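PDB 2B5D: alpha-Amylase from Thermotoga maritima, which is a member of glycoside hydrolase family 57, built on an incomplete, seven-stranded parallel beta/alpha barrel with a helical C-terminal region. Local coordinates for residues Lys4-Leu9 with Arg52-Ile57; Phe235-Glu240 with Val345-Ala350; Asp46-Phe51 with Phe363-Phe368; Tyr223-Thr228 with Glu341-Ala346. One frame throughout, in Å; residues are numbered along the deposited sequence. Where two conformers were deposited one is given.

Contact 1: residues Lys4-Leu9 with Arg52-Ile57; sequences KILIFL and RLTMSI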
# COMPACT_ATOMS: atom_id res chain seq x y z
N LYS A 4 -43.31 -5.51 -29.36
CA LYS A 4 -42.16 -4.73 -29.85
C LYS A 4 -40.94 -4.96 -28.96
O LYS A 4 -40.99 -4.77 -27.74
CB LYS A 4 -42.55 -3.26 -29.97
CG LYS A 4 -43.58 -3.06 -31.09
CD LYS A 4 -44.81 -2.31 -30.66
CE LYS A 4 -44.93 -0.95 -31.36
NZ LYS A 4 -45.17 -1.05 -32.84
N ILE A 5 -39.86 -5.43 -29.57
CA ILE A 5 -38.67 -5.66 -28.76
C ILE A 5 -37.64 -4.59 -28.94
O ILE A 5 -37.12 -4.38 -30.06
CB ILE A 5 -38.14 -7.21 -28.62
CG1 ILE A 5 -37.46 -7.73 -29.87
CG2 ILE A 5 -39.25 -8.20 -28.05
CD1 ILE A 5 -35.94 -7.50 -29.81
N LEU A 6 -37.38 -3.87 -27.86
CA LEU A 6 -36.38 -2.80 -27.92
C LEU A 6 -35.09 -3.18 -27.17
O LEU A 6 -35.03 -3.14 -25.94
CB LEU A 6 -37.01 -1.42 -27.56
CG LEU A 6 -36.31 -0.13 -27.09
CD1 LEU A 6 -34.99 0.24 -27.75
CD2 LEU A 6 -37.30 1.07 -27.06
N ILE A 7 -34.09 -3.59 -27.94
CA ILE A 7 -32.79 -3.95 -27.38
C ILE A 7 -31.96 -2.69 -27.28
O ILE A 7 -31.74 -1.99 -28.26
CB ILE A 7 -32.00 -5.06 -28.21
CG1 ILE A 7 -32.72 -6.41 -28.25
CG2 ILE A 7 -30.57 -5.25 -27.67
CD1 ILE A 7 -33.38 -6.82 -26.93
N PHE A 8 -31.45 -2.43 -26.10
CA PHE A 8 -30.60 -1.26 -25.94
C PHE A 8 -29.20 -1.67 -25.43
O PHE A 8 -29.07 -2.33 -24.40
CB PHE A 8 -31.27 -0.21 -25.01
CG PHE A 8 -30.43 1.01 -24.82
CD1 PHE A 8 -30.63 2.16 -25.62
CD2 PHE A 8 -29.40 1.02 -23.89
CE1 PHE A 8 -29.81 3.30 -25.49
CE2 PHE A 8 -28.57 2.15 -23.75
CZ PHE A 8 -28.78 3.30 -24.53
N LEU A 9 -28.17 -1.26 -26.17
CA LEU A 9 -26.78 -1.39 -25.76
C LEU A 9 -26.17 -0.08 -25.34
O LEU A 9 -26.10 0.90 -26.14
CB LEU A 9 -25.93 -1.91 -26.94
CG LEU A 9 -26.27 -3.29 -27.51
CD1 LEU A 9 -25.24 -3.69 -28.58
CD2 LEU A 9 -26.41 -4.34 -26.43
N ARG A 52 -33.09 -4.06 -35.95
CA ARG A 52 -33.37 -2.76 -35.31
C ARG A 52 -32.70 -2.75 -33.93
O ARG A 52 -32.91 -3.65 -33.12
CB ARG A 52 -34.87 -2.51 -35.12
CG ARG A 52 -35.69 -2.29 -36.38
CD ARG A 52 -35.17 -1.14 -37.21
NE ARG A 52 -36.10 -0.90 -38.29
CZ ARG A 52 -36.00 -1.44 -39.50
NH1 ARG A 52 -36.92 -1.16 -40.41
NH2 ARG A 52 -34.99 -2.25 -39.81
N LEU A 53 -31.92 -1.70 -33.67
CA LEU A 53 -31.15 -1.61 -32.42
C LEU A 53 -30.91 -0.16 -32.05
O LEU A 53 -30.63 0.68 -32.91
CB LEU A 53 -29.82 -2.38 -32.55
CG LEU A 53 -28.77 -2.27 -31.44
CD1 LEU A 53 -29.16 -3.12 -30.27
CD2 LEU A 53 -27.32 -2.59 -31.93
N THR A 54 -31.08 0.11 -30.77
CA THR A 54 -30.74 1.38 -30.17
C THR A 54 -29.50 1.26 -29.28
O THR A 54 -29.34 0.30 -28.54
CB THR A 54 -31.93 1.91 -29.34
OG1 THR A 54 -33.15 1.67 -30.06
CG2 THR A 54 -31.78 3.39 -29.04
N MET A 55 -28.62 2.24 -29.35
CA MET A 55 -27.43 2.23 -28.52
C MET A 55 -26.99 3.65 -28.17
O MET A 55 -27.32 4.58 -28.85
CB MET A 55 -26.27 1.45 -29.20
CG MET A 55 -25.75 2.10 -30.44
SD MET A 55 -24.46 1.18 -31.30
CE MET A 55 -23.07 1.24 -30.15
N SER A 56 -26.29 3.78 -27.06
CA SER A 56 -25.55 4.97 -26.69
C SER A 56 -24.14 4.79 -27.19
O SER A 56 -23.62 3.66 -27.22
CB SER A 56 -25.52 5.10 -25.17
OG SER A 56 -24.73 4.06 -24.61
N ILE A 57 -23.54 5.89 -27.63
CA ILE A 57 -22.10 6.00 -27.74
C ILE A 57 -21.79 7.27 -26.99
O ILE A 57 -22.12 8.38 -27.47
CB ILE A 57 -21.61 6.04 -29.19
CG1 ILE A 57 -22.21 4.85 -29.95
CG2 ILE A 57 -20.06 6.01 -29.22
CD1 ILE A 57 -21.77 4.73 -31.39
O HOH W 1 -34.24 -4.14 -30.91
O HOH W 2 -33.86 -0.90 -30.33
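Phe-8 pairs with Thr-54, and Leu-9 with Met-55, in a parallel ladder of the family 57 barrel. The two strands belong to one beta-alpha-beta unit whose connection holds helix 27-47. Thr-54 N reaches Ile-7 O at 3.3 Å, a weak bond. The next links are firmer: Leu-9 N gives to Thr-54 O at 3.1 Å, and Ser-56 N gives to Leu-9 O at 3.0 Å. Nearer the start of the strands the backbones part. There a water accepts from Ile-7 N and sits 2.6 Å from Arg-52 O.
The side chains sort onto two faces. On one, Phe-8 CG is anti to its backbone N (chi1 -180°). Its ring lies across the second strand, with Met-55 CA over one face. CD1 of Phe-8 meets Thr-54 CG2 at 3.8 Å, and the ring also meets those of Trp-182 and Phe-205. Thr-54 OG1 bonds to Ala-382 N. On the other face, Leu-53 CD1 touches Ile-7 CG2 at 3.6 Å and Leu-9 CG at 4.0 Å, and Phe-368 of helix 360-373 packs on Leu-53. Backbone bonds therefore fix the register. Leu-53, Ile-7 and Leu-9 make one face apolar, while the Phe-8 face also carries hydroxyls.

Contact 2: residues Phe235-Glu240 with Val345-Ala350; sequences FARDPE and VAPFDA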
# COMPACT_ATOMS: atom_id res chain seq x y z
N PHE A 235 -38.71 5.62 -21.38
CA PHE A 235 -38.81 4.16 -21.62
C PHE A 235 -38.29 3.43 -20.39
O PHE A 235 -37.17 3.66 -20.02
CB PHE A 235 -37.92 3.78 -22.78
CG PHE A 235 -38.46 4.16 -24.14
CD1 PHE A 235 -38.12 5.38 -24.74
CD2 PHE A 235 -39.29 3.31 -24.82
CE1 PHE A 235 -38.60 5.72 -26.03
CE2 PHE A 235 -39.79 3.64 -26.09
CZ PHE A 235 -39.43 4.83 -26.71
N ALA A 236 -39.11 2.64 -19.71
CA ALA A 236 -38.64 1.96 -18.52
C ALA A 236 -38.18 0.52 -18.84
O ALA A 236 -38.79 -0.22 -19.62
CB ALA A 236 -39.64 2.00 -17.37
N ARG A 237 -37.02 0.21 -18.27
CA ARG A 237 -36.43 -1.16 -18.25
C ARG A 237 -37.45 -2.27 -17.95
O ARG A 237 -38.12 -2.21 -16.91
CB ARG A 237 -35.40 -1.18 -17.10
CG ARG A 237 -34.13 -1.75 -17.44
CD ARG A 237 -33.26 -1.74 -16.23
NE ARG A 237 -33.51 -2.88 -15.34
CZ ARG A 237 -34.02 -2.71 -14.14
NH1 ARG A 237 -34.27 -3.72 -13.32
NH2 ARG A 237 -34.30 -1.47 -13.79
N ASP A 238 -37.49 -3.29 -18.79
CA ASP A 238 -38.21 -4.56 -18.45
C ASP A 238 -37.36 -5.34 -17.46
O ASP A 238 -36.29 -5.83 -17.82
CB ASP A 238 -38.49 -5.41 -19.72
CG ASP A 238 -39.03 -6.83 -19.39
OD1 ASP A 238 -39.58 -7.10 -18.28
OD2 ASP A 238 -38.90 -7.66 -20.28
N PRO A 239 -37.81 -5.45 -16.22
CA PRO A 239 -37.00 -6.09 -15.20
C PRO A 239 -36.93 -7.64 -15.39
O PRO A 239 -36.09 -8.29 -14.77
CB PRO A 239 -37.77 -5.77 -13.90
CG PRO A 239 -39.25 -5.56 -14.39
CD PRO A 239 -39.18 -5.09 -15.76
N GLU A 240 -37.82 -8.20 -16.21
CA GLU A 240 -37.77 -9.58 -16.63
C GLU A 240 -36.66 -9.80 -17.63
O GLU A 240 -36.21 -10.95 -17.80
CB GLU A 240 -39.09 -10.03 -17.25
CG GLU A 240 -40.22 -10.00 -16.28
CD GLU A 240 -41.43 -10.77 -16.79
OE1 GLU A 240 -42.50 -10.66 -16.16
OE2 GLU A 240 -41.32 -11.49 -17.80
N VAL A 345 -38.51 -3.23 -23.07
CA VAL A 345 -37.23 -2.48 -23.13
C VAL A 345 -36.14 -3.24 -22.37
O VAL A 345 -36.24 -3.46 -21.13
CB VAL A 345 -37.31 -0.99 -22.63
CG1 VAL A 345 -35.90 -0.26 -22.83
CG2 VAL A 345 -38.43 -0.23 -23.36
N ALA A 346 -35.12 -3.62 -23.13
CA ALA A 346 -34.04 -4.47 -22.59
C ALA A 346 -32.63 -3.89 -22.89
O ALA A 346 -32.10 -4.06 -24.00
CB ALA A 346 -34.18 -5.91 -23.15
N PRO A 347 -32.11 -3.10 -21.94
CA PRO A 347 -30.80 -2.49 -22.02
C PRO A 347 -29.67 -3.30 -21.39
O PRO A 347 -29.80 -3.82 -20.28
CB PRO A 347 -30.97 -1.20 -21.22
CG PRO A 347 -31.92 -1.55 -20.20
CD PRO A 347 -32.83 -2.61 -20.75
N PHE A 348 -28.55 -3.36 -22.10
CA PHE A 348 -27.38 -4.03 -21.59
C PHE A 348 -26.17 -3.19 -21.85
O PHE A 348 -26.09 -2.51 -22.87
CB PHE A 348 -27.26 -5.42 -22.23
CG PHE A 348 -28.55 -6.15 -22.20
CD1 PHE A 348 -29.23 -6.43 -23.37
CD2 PHE A 348 -29.16 -6.45 -20.96
CE1 PHE A 348 -30.46 -7.07 -23.32
CE2 PHE A 348 -30.38 -7.07 -20.90
CZ PHE A 348 -31.05 -7.39 -22.08
N ASP A 349 -25.26 -3.26 -20.90
CA ASP A 349 -23.88 -2.89 -21.12
C ASP A 349 -23.30 -3.51 -22.40
O ASP A 349 -23.31 -4.71 -22.54
CB ASP A 349 -23.09 -3.35 -19.92
CG ASP A 349 -22.19 -2.31 -19.44
OD1 ASP A 349 -22.62 -1.51 -18.56
OD2 ASP A 349 -21.06 -2.28 -19.99
N ALA A 350 -22.81 -2.70 -23.31
CA ALA A 350 -22.35 -3.22 -24.61
C ALA A 350 -21.26 -4.31 -24.56
O ALA A 350 -21.26 -5.24 -25.38
CB ALA A 350 -21.89 -2.10 -25.51
O HOH W 3 -39.87 -2.74 -20.91
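Asp-238 meets Val-345 first through its backbone: Asp-238 N gives a nearly straight bond to Val-345 O at 2.7 Å (N-H...O angle 167°), in the carbonyl plane. CB of Asp-238 lies against the same oxygen, 3.3 Å from Val-345 O. CG is anti to the backbone N (chi1 171°), and beyond it the carboxylate oxygens take partners elsewhere. OD1 of Asp-238 accepts from Glu-240 N at 2.9 Å, from above the carboxylate plane, which makes an Asx turn. It is also bonded to Tyr-223 OH. OD2 is held by Ser-241 OG and Gln-330 NE2, so the buried carboxylate has several donors.
Earlier in the segment, Ala-236 O sits 3.4 Å from Val-345 CB, and Val-345 CG2 touches Phe-235 CD2 at 3.9 Å. A water accepts from Val-345 N at 2.6 Å and lies close to Ala-236 O. CG of Arg-237 packs on Pro-347 CG at 3.5 Å, while its guanidinium pairs with Asp-207. The chain just past strand 233-236 meets strand 343-349 through one direct backbone bond; the two strands form no regular ladder. That is consistent with the incomplete seven-stranded barrel of family 57.

Contact 3: residues Asp46-Phe51 with Phe363-Phe368; sequences DEIEDF and FLKRFF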
# COMPACT_ATOMS: atom_id res chain seq x y z
N ASP A 46 -23.44 -5.37 -40.96
CA ASP A 46 -23.15 -5.59 -42.35
C ASP A 46 -23.70 -6.95 -42.82
O ASP A 46 -24.38 -7.01 -43.86
CB ASP A 46 -21.65 -5.50 -42.57
CG ASP A 46 -21.27 -5.51 -44.04
OD1 ASP A 46 -20.61 -6.50 -44.45
OD2 ASP A 46 -21.61 -4.55 -44.78
N GLU A 47 -23.43 -8.01 -42.05
CA GLU A 47 -23.78 -9.37 -42.45
C GLU A 47 -25.28 -9.70 -42.35
O GLU A 47 -25.84 -10.33 -43.27
CB GLU A 47 -22.94 -10.38 -41.65
CG GLU A 47 -23.23 -11.86 -41.95
CD GLU A 47 -22.50 -12.40 -43.21
OE1 GLU A 47 -23.06 -13.29 -43.91
OE2 GLU A 47 -21.36 -11.95 -43.49
N ILE A 48 -25.93 -9.28 -41.26
CA ILE A 48 -27.37 -9.54 -41.09
C ILE A 48 -28.19 -8.87 -42.20
O ILE A 48 -27.76 -7.86 -42.78
CB ILE A 48 -27.88 -9.13 -39.66
CG1 ILE A 48 -29.09 -10.00 -39.27
CG2 ILE A 48 -28.19 -7.64 -39.59
CD1 ILE A 48 -29.60 -9.80 -37.86
N GLU A 49 -29.36 -9.44 -42.52
CA GLU A 49 -30.21 -8.86 -43.58
C GLU A 49 -30.86 -7.60 -43.05
O GLU A 49 -30.86 -6.55 -43.69
CB GLU A 49 -31.26 -9.86 -44.08
CG GLU A 49 -32.30 -9.32 -45.13
CD GLU A 49 -31.67 -8.69 -46.40
OE1 GLU A 49 -32.20 -7.64 -46.89
OE2 GLU A 49 -30.65 -9.22 -46.91
N ASP A 50 -31.42 -7.70 -41.85
CA ASP A 50 -32.12 -6.58 -41.25
C ASP A 50 -32.06 -6.70 -39.74
O ASP A 50 -32.06 -7.81 -39.21
CB ASP A 50 -33.58 -6.58 -41.71
CG ASP A 50 -34.25 -5.22 -41.55
OD1 ASP A 50 -33.63 -4.18 -41.90
OD2 ASP A 50 -35.40 -5.19 -41.07
N PHE A 51 -32.01 -5.56 -39.07
CA PHE A 51 -32.05 -5.50 -37.61
C PHE A 51 -32.68 -4.16 -37.21
O PHE A 51 -32.81 -3.27 -38.04
CB PHE A 51 -30.61 -5.65 -37.04
CG PHE A 51 -29.75 -4.41 -37.22
CD1 PHE A 51 -29.08 -4.18 -38.43
CD2 PHE A 51 -29.64 -3.47 -36.20
CE1 PHE A 51 -28.32 -3.03 -38.61
CE2 PHE A 51 -28.89 -2.31 -36.36
CZ PHE A 51 -28.23 -2.10 -37.57
N PHE A 363 -24.80 -14.40 -30.60
CA PHE A 363 -26.12 -14.45 -29.96
C PHE A 363 -27.05 -13.30 -30.43
O PHE A 363 -28.20 -13.53 -30.83
CB PHE A 363 -25.99 -14.46 -28.43
CG PHE A 363 -27.32 -14.38 -27.72
CD1 PHE A 363 -27.96 -15.53 -27.25
CD2 PHE A 363 -27.95 -13.13 -27.52
CE1 PHE A 363 -29.21 -15.46 -26.61
CE2 PHE A 363 -29.18 -13.04 -26.88
CZ PHE A 363 -29.83 -14.21 -26.43
N LEU A 364 -26.55 -12.07 -30.38
CA LEU A 364 -27.31 -10.94 -30.84
C LEU A 364 -27.82 -11.09 -32.26
O LEU A 364 -28.96 -10.71 -32.58
CB LEU A 364 -26.54 -9.63 -30.67
CG LEU A 364 -27.21 -8.74 -29.62
CD1 LEU A 364 -28.57 -8.32 -30.14
CD2 LEU A 364 -27.41 -9.43 -28.24
N LYS A 365 -26.97 -11.67 -33.10
CA LYS A 365 -27.29 -11.79 -34.52
C LYS A 365 -28.35 -12.87 -34.73
O LYS A 365 -29.27 -12.70 -35.52
CB LYS A 365 -26.04 -12.12 -35.33
CG LYS A 365 -26.27 -12.11 -36.85
CD LYS A 365 -25.33 -13.10 -37.50
CE LYS A 365 -25.31 -12.92 -39.00
NZ LYS A 365 -24.42 -13.95 -39.58
N ARG A 366 -28.22 -13.96 -34.00
CA ARG A 366 -29.16 -15.04 -34.13
C ARG A 366 -30.50 -14.65 -33.56
O ARG A 366 -31.53 -15.03 -34.11
CB ARG A 366 -28.62 -16.35 -33.53
CG ARG A 366 -27.57 -17.01 -34.46
CD ARG A 366 -28.09 -17.24 -35.93
NE ARG A 366 -29.17 -18.24 -35.93
CZ ARG A 366 -30.33 -18.11 -36.56
NH1 ARG A 366 -31.22 -19.08 -36.48
NH2 ARG A 366 -30.59 -17.02 -37.29
N PHE A 367 -30.49 -13.89 -32.46
CA PHE A 367 -31.73 -13.44 -31.84
C PHE A 367 -32.45 -12.47 -32.75
O PHE A 367 -33.66 -12.54 -32.86
CB PHE A 367 -31.48 -12.82 -30.47
CG PHE A 367 -32.72 -12.33 -29.80
CD1 PHE A 367 -33.59 -13.22 -29.19
CD2 PHE A 367 -32.99 -10.95 -29.72
CE1 PHE A 367 -34.76 -12.76 -28.53
CE2 PHE A 367 -34.14 -10.48 -29.07
CZ PHE A 367 -35.04 -11.38 -28.47
N PHE A 368 -31.72 -11.59 -33.43
CA PHE A 368 -32.35 -10.67 -34.36
C PHE A 368 -33.01 -11.43 -35.50
O PHE A 368 -34.17 -11.17 -35.83
CB PHE A 368 -31.37 -9.64 -34.91
CG PHE A 368 -30.99 -8.56 -33.92
CD1 PHE A 368 -31.68 -8.42 -32.71
CD2 PHE A 368 -29.97 -7.66 -34.22
CE1 PHE A 368 -31.34 -7.43 -31.82
CE2 PHE A 368 -29.63 -6.65 -33.33
CZ PHE A 368 -30.32 -6.53 -32.14
O HOH W 4 -26.11 -13.44 -42.52
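Ile-48 reaches Phe-368 with an extended side chain: CG1 is anti to the backbone N (chi1 -152°) and CD1 continues outward (chi2 174°). Phe-368 CG stands beside its own backbone N (chi1 -74°). The two side chains cross at about a right angle. This is the outer layer of the beta/alpha barrel, where the chain leaving helix 27-47 runs past helix 360-373. Ile-48 is the first residue after helix 27-47 to leave helical geometry, and its side chain points toward helix 360-373.
CD1 of Ile-48 lies 3.4 Å from Phe-368 CB, near the plane of the ring and at its edge. The same methyl is 3.7 Å from Lys-365 O. One face of the Phe-368 ring lies against Leu-364 O in its own helix. Phe-51 CB meets Phe-368 CD2 at 3.5 Å, and the Phe-51 ring turns away to stack on Phe-45. Met-44 of helix 27-47 also packs on Phe-368 and Lys-365.
Glu-47 and Lys-365 make the polar part of the contact. The extended Lys-365 chain crosses Glu-47, bringing NZ of Lys-365 to 3.4 Å from Glu-47 CG. The opposite charges do not form a salt bridge, since Glu-47 OE1 is 4.6 Å from Lys-365 NZ. One water links them weakly: it gives to Glu-47 O at 3.2 Å and is weakly bonded to Glu-47 OE1 and to Lys-365 NZ.

Contact 4: residues Tyr223-Thr228 with Glu341-Ala346; sequences YRPIMT and EPVIVA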
# COMPACT_ATOMS: atom_id res chain seq x y z
N TYR A 223 -44.21 -1.52 -19.89
CA TYR A 223 -44.38 -2.03 -21.27
C TYR A 223 -45.00 -1.05 -22.26
O TYR A 223 -45.32 -1.41 -23.40
CB TYR A 223 -45.18 -3.38 -21.26
CG TYR A 223 -44.45 -4.35 -20.37
CD1 TYR A 223 -43.22 -4.87 -20.75
CD2 TYR A 223 -44.97 -4.68 -19.11
CE1 TYR A 223 -42.51 -5.76 -19.90
CE2 TYR A 223 -44.30 -5.56 -18.28
CZ TYR A 223 -43.07 -6.08 -18.68
OH TYR A 223 -42.38 -6.89 -17.82
N ARG A 224 -45.14 0.19 -21.84
CA ARG A 224 -45.25 1.30 -22.79
C ARG A 224 -44.47 2.53 -22.24
O ARG A 224 -44.50 2.79 -21.03
CB ARG A 224 -46.74 1.60 -23.02
CG ARG A 224 -47.30 0.74 -24.22
CD ARG A 224 -48.71 1.03 -24.54
NE ARG A 224 -48.95 2.01 -25.63
CZ ARG A 224 -48.84 1.72 -26.93
NH1 ARG A 224 -48.42 0.53 -27.33
NH2 ARG A 224 -49.11 2.65 -27.82
N PRO A 225 -43.83 3.30 -23.13
CA PRO A 225 -43.26 4.57 -22.71
C PRO A 225 -44.33 5.50 -22.12
O PRO A 225 -45.53 5.31 -22.35
CB PRO A 225 -42.75 5.18 -24.02
CG PRO A 225 -43.52 4.46 -25.09
CD PRO A 225 -43.60 3.06 -24.56
N ILE A 226 -43.91 6.46 -21.34
CA ILE A 226 -44.82 7.50 -20.92
C ILE A 226 -44.26 8.76 -21.52
O ILE A 226 -43.16 8.74 -22.06
CB ILE A 226 -44.88 7.64 -19.38
CG1 ILE A 226 -43.51 8.14 -18.86
CG2 ILE A 226 -45.46 6.35 -18.76
CD1 ILE A 226 -43.50 8.53 -17.43
N MET A 227 -45.02 9.85 -21.43
CA MET A 227 -44.54 11.19 -21.87
C MET A 227 -44.57 12.04 -20.63
O MET A 227 -45.57 11.97 -19.90
CB MET A 227 -45.48 11.76 -22.90
CG MET A 227 -44.86 12.96 -23.65
SD MET A 227 -46.20 13.96 -24.36
CE MET A 227 -45.78 13.72 -26.09
N THR A 228 -43.48 12.73 -20.29
CA THR A 228 -43.56 13.68 -19.13
C THR A 228 -44.47 14.89 -19.43
O THR A 228 -44.68 15.22 -20.62
CB THR A 228 -42.22 14.25 -18.78
OG1 THR A 228 -41.69 14.88 -19.97
CG2 THR A 228 -41.33 13.08 -18.30
N GLU A 341 -49.98 -3.24 -28.18
CA GLU A 341 -48.67 -3.85 -28.33
C GLU A 341 -47.69 -3.43 -27.18
O GLU A 341 -47.44 -2.23 -26.98
CB GLU A 341 -48.11 -3.50 -29.71
CG GLU A 341 -48.84 -4.18 -30.88
CD GLU A 341 -48.70 -3.43 -32.23
OE1 GLU A 341 -48.43 -4.08 -33.28
OE2 GLU A 341 -48.89 -2.17 -32.25
N PRO A 342 -47.14 -4.42 -26.43
CA PRO A 342 -46.12 -4.10 -25.43
C PRO A 342 -44.83 -3.65 -26.11
O PRO A 342 -44.55 -4.03 -27.26
CB PRO A 342 -45.93 -5.41 -24.68
CG PRO A 342 -46.35 -6.48 -25.70
CD PRO A 342 -47.44 -5.86 -26.50
N VAL A 343 -44.10 -2.75 -25.46
CA VAL A 343 -42.73 -2.53 -25.89
C VAL A 343 -41.80 -2.93 -24.76
O VAL A 343 -41.91 -2.49 -23.63
CB VAL A 343 -42.44 -1.19 -26.70
CG1 VAL A 343 -43.63 -0.28 -26.78
CG2 VAL A 343 -41.15 -0.48 -26.28
N ILE A 344 -40.98 -3.92 -25.06
CA ILE A 344 -40.22 -4.60 -24.03
C ILE A 344 -38.87 -3.96 -24.13
O ILE A 344 -38.21 -4.03 -25.21
CB ILE A 344 -40.23 -6.15 -24.28
CG1 ILE A 344 -41.66 -6.68 -24.03
CG2 ILE A 344 -39.18 -6.81 -23.43
CD1 ILE A 344 -42.02 -8.03 -24.70
N VAL A 345 -38.51 -3.23 -23.07
CA VAL A 345 -37.23 -2.48 -23.13
C VAL A 345 -36.14 -3.24 -22.37
O VAL A 345 -36.24 -3.46 -21.13
CB VAL A 345 -37.31 -0.99 -22.63
CG1 VAL A 345 -35.90 -0.26 -22.83
CG2 VAL A 345 -38.43 -0.23 -23.36
N ALA A 346 -35.12 -3.62 -23.13
CA ALA A 346 -34.04 -4.47 -22.59
C ALA A 346 -32.63 -3.89 -22.89
O ALA A 346 -32.10 -4.06 -24.00
CB ALA A 346 -34.18 -5.91 -23.15
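Val-343 N gives a short bond to Tyr-223 O at 2.7 Å. The bond is almost straight (N-H...O angle 174°), although the donor is tilted 32° from the carbonyl plane. A second, weak bond runs from Arg-224 NH1 to Glu-341 O at 2.9 Å and is bent (129°). The oxygen lies at the edge of the guanidinium, near its plane. The Arg-224 chain bends at its third torsion on the way there, and NH2 of Arg-224 bonds to Glu-391 O. The guanidinium thus joins two backbone carbonyls. The carboxylate of Glu-341 is not its partner, with Glu-341 OE2 5.6 Å from Arg-224 NH1.
Two CA-H...O contacts support the backbone pair: Tyr-223 CA to Val-343 O at 3.4 Å, and Pro-342 CA to Tyr-223 O at 3.5 Å. The contact lies where barrel strand 343-349 begins. The other segment leads into strand 226-227, which pairs antiparallel with barrel strand 233-236.
Around these bonds the packing is apolar. Tyr-223 CB meets Pro-342 CB at 4.0 Å. The Tyr-223 ring has Val-343 O at its edge, near the ring plane, and Tyr-223 CD1 meets Ile-344 CG1 at 4.1 Å. Pro-225 CD touches Val-343 CG1 at 4.0 Å, the two side chains crossing at about a right angle. Met-338 and Gln-330 of helix 309-338 pack on Tyr-223.

In the fold
From the N terminus, contact 1 closes the first loop by joining strand 3-11 to strand 53-57. Contact 3 opens inside that loop, at the C-terminal end of helix 27-47, and closes on helix 360-373, so the two cross. Phe-367 and Phe-368 of that helix pack on Ile-5 and Ile-7. Contacts 4 and 2 are both nested within the long loop of contact 3. Contact 4 opens first, at 223-228, and contact 2 follows at 235-240. Both end on strand 343-349 and share Val-345 and Ala-346. That strand lies beside strand 3-11, with probable hydrogen bonds from Phe-8 N to Ala-346 O and from Phe-348 N to Phe-8 O. Late barrel strands are thereby tied to the first.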